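Local coordinates for T-lymphoma invasion and metastasis-inducing protein 1 (Homo sapiens, PDB 4K2P) that activates Rac as a guanine nucleotide exchange factor and probably uses its PH and coiled-coil region to bind phosphoinositides and partners such as Par-3, at residues A119-V124 / E131-L136; L136-I141 / S201-E206. The protein carries 5 engineered substitutions. One frame throughout, in Å; residues are numbered along the deposited sequence.

Contact 1. Residues A119-V124 / E131-L136. With CA (calcium ion), chain F.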
ATOM      1  N   ALA A 119     -12.424  -4.072   3.544  1.00 26.07           N
ATOM      2  CA  ALA A 119     -12.208  -3.815   4.953  1.00 27.69           C
ATOM      3  C   ALA A 119     -11.550  -2.453   5.134  1.00 27.11           C
ATOM      4  O   ALA A 119     -11.903  -1.707   6.035  1.00 27.15           O
ATOM      5  CB  ALA A 119     -11.349  -4.908   5.570  1.00 28.25           C
ATOM      6  N   CYS A 120     -10.574  -2.151   4.284  1.00 24.40           N
ATOM      7  CA  CYS A 120      -9.874  -0.875   4.347  1.00 25.12           C
ATOM      8  C   CYS A 120     -10.823   0.269   4.038  1.00 25.36           C
ATOM      9  O   CYS A 120     -10.748   1.333   4.640  1.00 28.01           O
ATOM     10  CB  CYS A 120      -8.692  -0.857   3.381  1.00 24.02           C
ATOM     11  SG  CYS A 120      -7.323  -1.892   3.923  1.00 26.70           S
ATOM     12  N   ALA A 121     -11.733   0.033   3.105  1.00 25.13           N
ATOM     13  CA  ALA A 121     -12.667   1.052   2.681  1.00 27.09           C
ATOM     14  C   ALA A 121     -13.613   1.379   3.837  1.00 28.81           C
ATOM     15  O   ALA A 121     -13.922   2.547   4.086  1.00 28.89           O
ATOM     16  CB  ALA A 121     -13.437   0.588   1.459  1.00 29.65           C
ATOM     17  N   THR A 122     -14.054   0.336   4.539  1.00 28.95           N
ATOM     18  CA  THR A 122     -14.921   0.481   5.700  1.00 31.25           C
ATOM     19  C   THR A 122     -14.197   1.221   6.814  1.00 31.49           C
ATOM     20  O   THR A 122     -14.802   2.016   7.522  1.00 34.89           O
ATOM     21  CB  THR A 122     -15.406  -0.896   6.244  1.00 35.63           C
ATOM     22  OG1 THR A 122     -16.171  -1.576   5.241  1.00 35.04           O
ATOM     23  CG2 THR A 122     -16.275  -0.719   7.481  1.00 38.20           C
ATOM     24  N   ALA A 123     -12.904   0.963   6.970  1.00 28.14           N
ATOM     25  CA  ALA A 123     -12.133   1.627   8.010  1.00 30.56           C
ATOM     26  C   ALA A 123     -12.035   3.132   7.731  1.00 30.99           C
ATOM     27  O   ALA A 123     -12.098   3.946   8.651  1.00 33.50           O
ATOM     28  CB  ALA A 123     -10.749   1.011   8.122  1.00 31.58           C
ATOM     29  N   VAL A 124     -11.879   3.494   6.459  1.00 28.76           N
ATOM     30  CA  VAL A 124     -11.829   4.895   6.063  1.00 29.59           C
ATOM     31  C   VAL A 124     -13.156   5.569   6.388  1.00 30.78           C
ATOM     32  O   VAL A 124     -13.188   6.697   6.880  1.00 32.21           O
ATOM     33  CB  VAL A 124     -11.515   5.045   4.557  1.00 29.69           C
ATOM     34  CG1 VAL A 124     -11.669   6.490   4.098  1.00 33.99           C
ATOM     35  CG2 VAL A 124     -10.108   4.559   4.261  1.00 28.68           C
ATOM     36  N   GLU A 131     -21.972   7.209   6.386  1.00 50.94           N
ATOM     37  CA  GLU A 131     -22.779   6.030   6.095  1.00 49.23           C
ATOM     38  C   GLU A 131     -22.519   5.547   4.675  1.00 47.25           C
ATOM     39  O   GLU A 131     -22.570   4.354   4.407  1.00 50.85           O
ATOM     40  CB  GLU A 131     -24.267   6.334   6.277  1.00 53.78           C
ATOM     41  CG  GLU A 131     -24.786   6.204   7.702  1.00 58.74           C
ATOM     42  CD  GLU A 131     -25.106   4.762   8.076  1.00 61.90           C
ATOM     43  OE1 GLU A 131     -24.171   3.956   8.244  1.00 58.37           O
ATOM     44  OE2 GLU A 131     -26.305   4.431   8.189  1.00 68.29           O
ATOM     45  N   ASP A 132     -22.240   6.483   3.772  1.00 45.48           N
ATOM     46  CA  ASP A 132     -22.016   6.164   2.368  1.00 44.12           C
ATOM     47  C   ASP A 132     -20.528   5.967   2.078  1.00 39.80           C
ATOM     48  O   ASP A 132     -19.811   6.929   1.807  1.00 38.53           O
ATOM     49  CB  ASP A 132     -22.561   7.281   1.480  1.00 52.60           C
ATOM     50  CG  ASP A 132     -22.646   6.881   0.016  1.00 57.70           C
ATOM     51  OD1 ASP A 132     -22.043   5.864  -0.382  1.00 55.13           O
ATOM     52  OD2 ASP A 132     -23.271   7.633  -0.757  1.00 65.48           O
ATOM     53  N   THR A 133     -20.070   4.725   2.118  1.00 39.29           N
ATOM     54  CA  THR A 133     -18.652   4.452   1.934  1.00 35.69           C
ATOM     55  C   THR A 133     -18.211   4.827   0.513  1.00 34.27           C
ATOM     56  O   THR A 133     -17.165   5.444   0.330  1.00 31.13           O
ATOM     57  CB  THR A 133     -18.323   2.976   2.215  1.00 33.77           C
ATOM     58  OG1 THR A 133     -18.641   2.673   3.577  1.00 36.62           O
ATOM     59  CG2 THR A 133     -16.841   2.693   1.978  1.00 31.38           C
ATOM     60  N   LEU A 134     -19.016   4.459  -0.478  1.00 35.62           N
ATOM     61  CA  LEU A 134     -18.707   4.750  -1.877  1.00 37.58           C
ATOM     62  C   LEU A 134     -18.569   6.248  -2.145  1.00 37.11           C
ATOM     63  O   LEU A 134     -17.612   6.687  -2.778  1.00 36.19           O
ATOM     64  CB  LEU A 134     -19.785   4.165  -2.786  1.00 44.83           C
ATOM     65  CG  LEU A 134     -19.255   3.411  -4.003  1.00 49.96           C
ATOM     66  CD1 LEU A 134     -18.690   2.065  -3.573  1.00 50.70           C
ATOM     67  CD2 LEU A 134     -20.336   3.239  -5.058  1.00 56.69           C
ATOM     68  N   ARG A 135     -19.529   7.031  -1.670  1.00 39.13           N
ATOM     69  CA  ARG A 135     -19.490   8.478  -1.845  1.00 42.49           C
ATOM     70  C   ARG A 135     -18.276   9.091  -1.177  1.00 38.94           C
ATOM     71  O   ARG A 135     -17.665  10.006  -1.719  1.00 38.61           O
ATOM     72  CB  ARG A 135     -20.767   9.111  -1.300  1.00 50.59           C
ATOM     73  CG  ARG A 135     -20.744  10.634  -1.227  1.00 56.42           C
ATOM     74  CD  ARG A 135     -22.127  11.153  -0.881  1.00 64.10           C
ATOM     75  NE  ARG A 135     -23.106  10.705  -1.867  1.00 66.63           N
ATOM     76  CZ  ARG A 135     -23.394  11.359  -2.991  1.00 69.59           C
ATOM     77  NH1 ARG A 135     -22.822  12.527  -3.262  1.00 70.45           N
ATOM     78  NH2 ARG A 135     -24.286  10.862  -3.833  1.00 72.17           N
ATOM     79  N   LEU A 136     -17.921   8.586  -0.002  1.00 38.50           N
ATOM     80  CA  LEU A 136     -16.776   9.121   0.715  1.00 37.03           C
ATOM     81  C   LEU A 136     -15.493   8.870  -0.064  1.00 34.00           C
ATOM     82  O   LEU A 136     -14.636   9.746  -0.132  1.00 32.17           O
ATOM     83  CB  LEU A 136     -16.666   8.510   2.113  1.00 38.63           C
ATOM     84  CG  LEU A 136     -15.371   8.876   2.851  1.00 37.06           C
ATOM     85  CD1 LEU A 136     -15.293  10.374   3.127  1.00 39.04           C
ATOM     86  CD2 LEU A 136     -15.261   8.092   4.141  1.00 39.84           C
TER
HETATM   87 CA    CA F1002     -23.848   2.576   3.812  1.00 46.92          CA
HETATM   88  O   HOH W   1     -22.330   1.985   5.480  1.00 25.72           O
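Val124 O meets two groups: it is hydrogen-bonded to His128 ND1, one turn further along the same helix, and Leu136 CD2 reaches it across the contact at 3.7 Å. The same methyl rests against Val124 CG1 at 3.9 Å. Leu136 has its CG opposite the backbone N (chi1 172°), which carries the isobutyl group from helix 133-161 towards helix 106-128, and the two side chains meet at a slant. Three residues earlier on each helix, Thr133 does comparable work through its methyl: CG2 lies 3.6 Å from Ala121 O and 4.0 Å from Ala121 CB. No hydrogen bond crosses between the segments, so the contact consists of methyl groups set against backbone carbonyls and one another, with Ala121, Val124 and Leu136 all buried. The start of the second helix is fixed locally. Asp132, its N-cap, accepts from Arg135 N through OD1 at 3.1 Å in a nearly straight bond (172°) that arrives from well above the carboxylate plane. Its OD2 also forms a salt bridge of 3.3 Å with Arg135 NE, bent at the hydrogen. Just ahead of the cap, Glu131 O binds calcium at 2.3 Å. A short turn ending in an N-cap thus redirects the chain and packs the C-terminal helix of the PH domain against the first coiled-coil helix.

Contact 2. Residues L136-I141 / S201-E206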
ATOM      1  N   LEU A 136     -17.921   8.586  -0.002  1.00 38.50           N
ATOM      2  CA  LEU A 136     -16.776   9.121   0.715  1.00 37.03           C
ATOM      3  C   LEU A 136     -15.493   8.870  -0.064  1.00 34.00           C
ATOM      4  O   LEU A 136     -14.636   9.746  -0.132  1.00 32.17           O
ATOM      5  CB  LEU A 136     -16.666   8.510   2.113  1.00 38.63           C
ATOM      6  CG  LEU A 136     -15.371   8.876   2.851  1.00 37.06           C
ATOM      7  CD1 LEU A 136     -15.293  10.374   3.127  1.00 39.04           C
ATOM      8  CD2 LEU A 136     -15.261   8.092   4.141  1.00 39.84           C
ATOM      9  N   LEU A 137     -15.363   7.682  -0.648  1.00 31.66           N
ATOM     10  CA  LEU A 137     -14.158   7.334  -1.400  1.00 29.46           C
ATOM     11  C   LEU A 137     -13.978   8.257  -2.598  1.00 30.59           C
ATOM     12  O   LEU A 137     -12.879   8.739  -2.852  1.00 30.09           O
ATOM     13  CB  LEU A 137     -14.210   5.883  -1.878  1.00 27.82           C
ATOM     14  CG  LEU A 137     -14.033   4.784  -0.834  1.00 29.00           C
ATOM     15  CD1 LEU A 137     -14.134   3.426  -1.512  1.00 27.98           C
ATOM     16  CD2 LEU A 137     -12.716   4.919  -0.084  1.00 29.74           C
ATOM     17  N   LYS A 138     -15.058   8.499  -3.331  1.00 33.29           N
ATOM     18  CA  LYS A 138     -15.007   9.387  -4.487  1.00 34.99           C
ATOM     19  C   LYS A 138     -14.672  10.809  -4.065  1.00 37.60           C
ATOM     20  O   LYS A 138     -13.994  11.531  -4.790  1.00 41.23           O
ATOM     21  CB  LYS A 138     -16.325   9.363  -5.247  1.00 36.85           C
ATOM     22  CG  LYS A 138     -16.584   8.040  -5.940  1.00 36.36           C
ATOM     23  CD  LYS A 138     -17.940   8.028  -6.606  1.00 44.15           C
ATOM     24  CE  LYS A 138     -18.229   6.669  -7.219  1.00 49.44           C
ATOM     25  NZ  LYS A 138     -19.640   6.561  -7.674  1.00 56.13           N
ATOM     26  N   SER A 139     -15.162  11.209  -2.898  1.00 37.78           N
ATOM     27  CA  SER A 139     -14.907  12.542  -2.383  1.00 38.84           C
ATOM     28  C   SER A 139     -13.433  12.726  -2.036  1.00 33.77           C
ATOM     29  O   SER A 139     -12.842  13.762  -2.337  1.00 31.66           O
ATOM     30  CB  SER A 139     -15.773  12.805  -1.153  1.00 48.68           C
ATOM     31  OG  SER A 139     -15.403  14.025  -0.535  1.00 55.80           O
ATOM     32  N   GLU A 140     -12.846  11.706  -1.415  1.00 30.91           N
ATOM     33  CA  GLU A 140     -11.447  11.739  -1.006  1.00 30.80           C
ATOM     34  C   GLU A 140     -10.549  11.717  -2.234  1.00 33.45           C
ATOM     35  O   GLU A 140      -9.444  12.269  -2.238  1.00 34.18           O
ATOM     36  CB  GLU A 140     -11.130  10.559  -0.089  1.00 30.14           C
ATOM     37  CG  GLU A 140     -11.751  10.671   1.290  1.00 37.54           C
ATOM     38  CD  GLU A 140     -11.195  11.835   2.091  1.00 47.07           C
ATOM     39  OE1 GLU A 140      -9.970  11.878   2.315  1.00 46.03           O
ATOM     40  OE2 GLU A 140     -11.988  12.708   2.500  1.00 55.81           O
ATOM     41  N   ILE A 141     -11.042  11.064  -3.277  1.00 32.76           N
ATOM     42  CA  ILE A 141     -10.337  10.988  -4.540  1.00 29.52           C
ATOM     43  C   ILE A 141     -10.321  12.383  -5.159  1.00 28.81           C
ATOM     44  O   ILE A 141      -9.280  12.861  -5.601  1.00 26.49           O
ATOM     45  CB  ILE A 141     -11.003   9.945  -5.475  1.00 30.80           C
ATOM     46  CG1 ILE A 141     -10.593   8.537  -5.036  1.00 27.92           C
ATOM     47  CG2 ILE A 141     -10.639  10.180  -6.940  1.00 32.26           C
ATOM     48  CD1 ILE A 141     -11.410   7.426  -5.655  1.00 28.55           C
ATOM     49  N   SER A 201     -12.678  -2.142  -5.720  1.00 38.07           N
ATOM     50  CA  SER A 201     -13.023  -3.366  -5.027  1.00 40.32           C
ATOM     51  C   SER A 201     -14.495  -3.364  -4.620  1.00 38.97           C
ATOM     52  O   SER A 201     -15.137  -4.409  -4.633  1.00 39.88           O
ATOM     53  CB  SER A 201     -12.111  -3.560  -3.815  1.00 44.72           C
ATOM     54  OG  SER A 201     -10.804  -3.944  -4.235  1.00 46.40           O
ATOM     55  N   LEU A 202     -15.032  -2.206  -4.245  1.00 38.91           N
ATOM     56  CA  LEU A 202     -16.454  -2.116  -3.932  1.00 45.37           C
ATOM     57  C   LEU A 202     -17.329  -2.173  -5.189  1.00 48.68           C
ATOM     58  O   LEU A 202     -18.405  -2.757  -5.160  1.00 50.70           O
ATOM     59  CB  LEU A 202     -16.768  -0.839  -3.154  1.00 50.71           C
ATOM     60  CG  LEU A 202     -16.277  -0.727  -1.709  1.00 52.55           C
ATOM     61  CD1 LEU A 202     -16.709   0.611  -1.136  1.00 57.10           C
ATOM     62  CD2 LEU A 202     -16.800  -1.861  -0.841  1.00 53.34           C
ATOM     63  N   GLN A 203     -16.865  -1.589  -6.292  1.00 49.66           N
ATOM     64  CA  GLN A 203     -17.671  -1.523  -7.514  1.00 56.76           C
ATOM     65  C   GLN A 203     -17.438  -2.704  -8.455  1.00 57.65           C
ATOM     66  O   GLN A 203     -18.021  -2.766  -9.539  1.00 62.79           O
ATOM     67  CB  GLN A 203     -17.383  -0.235  -8.276  1.00 58.75           C
ATOM     68  CG  GLN A 203     -17.811   1.032  -7.569  1.00 61.85           C
ATOM     69  CD  GLN A 203     -17.384   2.264  -8.328  1.00 63.13           C
ATOM     70  OE1 GLN A 203     -16.347   2.262  -8.992  1.00 60.90           O
ATOM     71  NE2 GLN A 203     -18.186   3.319  -8.251  1.00 66.95           N
ATOM     72  N   GLY A 204     -16.593  -3.639  -8.041  1.00 54.39           N
ATOM     73  CA  GLY A 204     -16.257  -4.773  -8.878  1.00 55.20           C
ATOM     74  C   GLY A 204     -15.523  -4.402 -10.158  1.00 59.39           C
ATOM     75  O   GLY A 204     -15.465  -5.207 -11.087  1.00 61.16           O
ATOM     76  N   GLY A 205     -14.962  -3.197 -10.213  1.00 62.21           N
ATOM     77  CA  GLY A 205     -14.239  -2.742 -11.394  1.00 65.54           C
ATOM     78  C   GLY A 205     -12.781  -3.165 -11.368  1.00 63.67           C
ATOM     79  O   GLY A 205     -12.333  -3.800 -10.417  1.00 62.51           O
ATOM     80  N   GLU A 206     -12.035  -2.817 -12.414  1.00 62.77           N
ATOM     81  CA  GLU A 206     -10.627  -3.196 -12.496  1.00 59.90           C
ATOM     82  C   GLU A 206      -9.771  -2.218 -11.694  1.00 51.12           C
ATOM     83  O   GLU A 206     -10.106  -1.041 -11.579  1.00 50.88           O
ATOM     84  CB  GLU A 206     -10.162  -3.269 -13.956  1.00 66.65           C
ATOM     85  CG  GLU A 206     -10.118  -1.946 -14.695  1.00 73.14           C
ATOM     86  CD  GLU A 206      -9.740  -2.119 -16.159  1.00 81.15           C
ATOM     87  OE1 GLU A 206      -9.271  -3.218 -16.526  1.00 83.13           O
ATOM     88  OE2 GLU A 206      -9.910  -1.155 -16.941  1.00 85.52           O
TER
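Leu137 and Leu202 adopt nearly the same conformation, CG opposite the carbonyl carbon (chi1 -72° and -70°) and CD1 extended away from CA, so each sends one methyl into the space between its helix and the other. Those methyls meet tip to tip, Leu137 CD1 to Leu202 CD1, at 3.8 Å, and the side chains run at about a right angle to each other. The reach is needed because the backbones stand well apart: even the nearest pair, Leu137 CA and Leu202 CA, is 10.0 Å apart. The segments belong to the two long helices of an antiparallel coiled coil, 133-161 and 168-203, near the end where the first begins and the second finishes. The order of the partners gives the direction: Leu137 also touches Phe195 and Tyr198, while Ile141, one turn on, touches Phe195 and Leu192. Nearer the solvent, the extended chains of Lys138 and Gln203 cross, with Lys138 CE 3.5 Å from Gln203 NE2. Lys138 NZ is 3.6 Å from that same nitrogen but 5.6 Å from Gln203 OE1; as modelled, the amide offers the lysine its NH2 side, and the pair makes van der Waals contact without a hydrogen bond. On the inner side, Ser201 OG is hydrogen-bonded to Cys197 O and His117 ND1. Beyond Gln203 the chain leaves helical geometry at Gly204, whose phi is 64°.

How the contacts relate
The contacts follow one another along helix 133-161, sharing Leu136, and their centres are about 9 Å apart. Leu202 joins them: its CD1, which faces Leu137 in contact 2, also lies 3.5 Å from Leu134 CD1 and 3.7 Å from Thr133 CG2, the methyl that reaches Ala121 in contact 1. Ala121 CB and Leu137 CD1, at 4.2 Å, add a looser connection. Helix 106-128 of the PH domain and both coiled-coil helices therefore meet around one apolar cluster. The calcium held by Glu131 O lies outside this cluster, about 9 Å from the nearest atom of the Leu202 side chain.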